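Local coordinates for glutamate--tRNA ligase (PDB 6B1Z), which catalyses the ATP-dependent attachment of glutamate to its cognate tRNA, as a class I aminoacyl-tRNA synthetase with a predicted anticodon-binding domain, at residues I47-T53 / Y90-E94. Numbering follows the deposited sequence.
Sequences ILRIEDT and YRQSE
Asp52 clasps the short 3-10 turn at Ser93 with both carboxylate oxygens, from the loop that follows strand 45-48. The amide N of Ser93 reaches Asp52 OD1 at 2.8 Å on the syn side but well out of the carboxylate plane, and the hydroxyl OG of Ser93 donates to Asp52 OD2 at 2.6 Å from above that plane. With chi1 at 62°, CG of Asp52 sits between the backbone N and the carbonyl carbon, which carries both oxygens to Ser93. Just upstream the backbones run parallel and form a single beta bridge: Ile50 N donates to Tyr90 O at 2.9 Å and Gln92 N to Ile50 O at 3.0 Å, nearly straight, with N-H...O angles of 166° and 168°. An inverse gamma turn centred on Glu51 follows.

Gln92 is the residue most covered by the other segment (117 Å²). Its CB packs on Thr53 CG2 at 3.6 Å, and its amide extends obliquely past the Glu51 carboxylate. Gln92 OE1 stands close to both Glu51 oxygens, 3.1 Å from OE1, acceptor against acceptor without a bond; Gln92 NE2 is instead satisfied by Asp217 and Asn214. Glu51 OE2 also receives Arg49 NE at 3.0 Å in a salt bridge; NH1 of this arginine pairs with Asp218. At the strand end, Ile47 CG2 meets Tyr90 CE1 at 3.9 Å, and the Tyr90 hydroxyl is bonded to Glu79.

Loop 90-94 thereby pairs with the chain just past strand 45-48, which runs parallel to strand 13-16 in the Rossmann-like catalytic fold of class I synthetases, with helix 62-73 touching Leu48 and Ile50, and helix 210-220 meeting Gln92 and Thr53.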
loop_
_atom_site.group_PDB
_atom_site.type_symbol
_atom_site.label_atom_id
_atom_site.label_comp_id
_atom_site.label_asym_id
_atom_site.label_seq_id
_atom_site.Cartn_x
_atom_site.Cartn_y
_atom_site.Cartn_z
ATOM N N ILE A 47 -7.700 13.190 -10.337
ATOM C CA ILE A 47 -8.395 12.425 -11.369
ATOM C C ILE A 47 -7.969 10.968 -11.262
ATOM O O ILE A 47 -6.786 10.674 -11.060
ATOM C CB ILE A 47 -8.072 12.982 -12.777
ATOM C CG1 ILE A 47 -8.802 14.301 -13.052
ATOM C CG2 ILE A 47 -8.427 11.972 -13.887
ATOM C CD1 ILE A 47 -8.253 15.517 -12.369
ATOM N N LEU A 48 -8.925 10.047 -11.398
ATOM C CA LEU A 48 -8.616 8.628 -11.568
ATOM C C LEU A 48 -8.909 8.244 -13.010
ATOM O O LEU A 48 -10.050 8.386 -13.473
ATOM C CB LEU A 48 -9.446 7.759 -10.611
ATOM C CG LEU A 48 -9.300 6.246 -10.826
ATOM C CD1 LEU A 48 -7.887 5.752 -10.475
ATOM C CD2 LEU A 48 -10.333 5.520 -9.956
ATOM N N ARG A 49 -7.881 7.792 -13.729
ATOM C CA ARG A 49 -8.023 7.333 -15.101
ATOM C C ARG A 49 -7.639 5.862 -15.152
ATOM O O ARG A 49 -6.531 5.484 -14.747
ATOM C CB ARG A 49 -7.167 8.169 -16.061
ATOM C CG ARG A 49 -7.418 7.819 -17.526
ATOM C CD ARG A 49 -6.724 8.782 -18.494
ATOM N NE ARG A 49 -5.265 8.625 -18.447
ATOM C CZ ARG A 49 -4.397 9.622 -18.311
ATOM N NH1 ARG A 49 -4.807 10.880 -18.213
ATOM N NH2 ARG A 49 -3.102 9.359 -18.307
ATOM N N ILE A 50 -8.558 5.030 -15.618
ATOM C CA ILE A 50 -8.347 3.588 -15.655
ATOM C C ILE A 50 -7.629 3.230 -16.951
ATOM O O ILE A 50 -8.093 3.541 -18.057
ATOM C CB ILE A 50 -9.674 2.829 -15.510
ATOM C CG1 ILE A 50 -10.297 3.121 -14.142
ATOM C CG2 ILE A 50 -9.459 1.320 -15.737
ATOM C CD1 ILE A 50 -9.434 2.751 -12.946
ATOM N N GLU A 51 -6.472 2.590 -16.809
ATOM C CA GLU A 51 -5.608 2.285 -17.939
ATOM C C GLU A 51 -5.894 0.868 -18.419
ATOM O O GLU A 51 -5.122 -0.065 -18.192
ATOM C CB GLU A 51 -4.156 2.449 -17.525
ATOM C CG GLU A 51 -3.915 3.742 -16.807
ATOM C CD GLU A 51 -3.625 4.858 -17.766
ATOM O OE1 GLU A 51 -2.616 4.714 -18.492
ATOM O OE2 GLU A 51 -4.411 5.837 -17.818
ATOM N N ASP A 52 -7.041 0.716 -19.078
ATOM C CA ASP A 52 -7.537 -0.603 -19.446
ATOM C C ASP A 52 -7.468 -0.870 -20.947
ATOM O O ASP A 52 -8.314 -1.589 -21.482
ATOM C CB ASP A 52 -8.970 -0.808 -18.936
ATOM C CG ASP A 52 -9.967 0.174 -19.546
ATOM O OD1 ASP A 52 -9.541 1.243 -20.031
ATOM O OD2 ASP A 52 -11.183 -0.132 -19.529
ATOM N N THR A 53 -6.456 -0.339 -21.647
ATOM C CA THR A 53 -6.327 -0.676 -23.066
ATOM C C THR A 53 -5.630 -2.008 -23.313
ATOM O O THR A 53 -5.747 -2.551 -24.418
ATOM C CB THR A 53 -5.573 0.407 -23.843
ATOM O OG1 THR A 53 -4.297 0.645 -23.241
ATOM C CG2 THR A 53 -6.382 1.697 -23.887
ATOM N N TYR A 90 -13.401 8.280 -18.436
ATOM C CA TYR A 90 -12.196 8.112 -17.635
ATOM C C TYR A 90 -11.668 6.685 -17.681
ATOM O O TYR A 90 -10.786 6.342 -16.888
ATOM C CB TYR A 90 -12.451 8.564 -16.184
ATOM C CG TYR A 90 -12.640 10.063 -16.118
ATOM C CD1 TYR A 90 -11.543 10.913 -16.068
ATOM C CD2 TYR A 90 -13.926 10.628 -16.158
ATOM C CE1 TYR A 90 -11.707 12.294 -16.051
ATOM C CE2 TYR A 90 -14.100 12.010 -16.141
ATOM C CZ TYR A 90 -12.989 12.831 -16.074
ATOM O OH TYR A 90 -13.142 14.194 -16.063
ATOM N N ARG A 91 -12.174 5.854 -18.591
ATOM C CA ARG A 91 -11.546 4.577 -18.935
ATOM C C ARG A 91 -10.982 4.679 -20.341
ATOM O O ARG A 91 -11.689 5.076 -21.272
ATOM C CB ARG A 91 -12.533 3.414 -18.879
ATOM C CG ARG A 91 -13.203 3.206 -17.556
ATOM C CD ARG A 91 -14.074 1.973 -17.639
ATOM N NE ARG A 91 -14.753 1.697 -16.374
ATOM C CZ ARG A 91 -16.068 1.590 -16.244
ATOM N NH1 ARG A 91 -16.858 1.711 -17.309
ATOM N NH2 ARG A 91 -16.612 1.326 -15.052
ATOM N N GLN A 92 -9.709 4.312 -20.497
ATOM C CA GLN A 92 -9.064 4.476 -21.798
ATOM C C GLN A 92 -9.669 3.560 -22.858
ATOM O O GLN A 92 -9.673 3.916 -24.052
ATOM C CB GLN A 92 -7.560 4.247 -21.644
ATOM C CG GLN A 92 -6.903 5.369 -20.833
ATOM C CD GLN A 92 -5.393 5.319 -20.855
ATOM O OE1 GLN A 92 -4.790 4.273 -20.626
ATOM N NE2 GLN A 92 -4.777 6.460 -21.104
ATOM N N SER A 93 -10.216 2.402 -22.460
ATOM C CA SER A 93 -10.866 1.515 -23.426
ATOM C C SER A 93 -12.056 2.176 -24.117
ATOM O O SER A 93 -12.498 1.697 -25.167
ATOM C CB SER A 93 -11.328 0.218 -22.756
ATOM O OG SER A 93 -12.337 0.447 -21.780
ATOM N N GLU A 94 -12.565 3.272 -23.560
ATOM C CA GLU A 94 -13.755 3.934 -24.063
ATOM C C GLU A 94 -13.434 5.199 -24.848
ATOM O O GLU A 94 -14.354 5.956 -25.189
ATOM C CB GLU A 94 -14.686 4.241 -22.889
ATOM C CG GLU A 94 -15.189 2.961 -22.231
ATOM C CD GLU A 94 -15.945 3.209 -20.943
ATOM O OE1 GLU A 94 -16.118 4.390 -20.589
ATOM O OE2 GLU A 94 -16.355 2.224 -20.287
#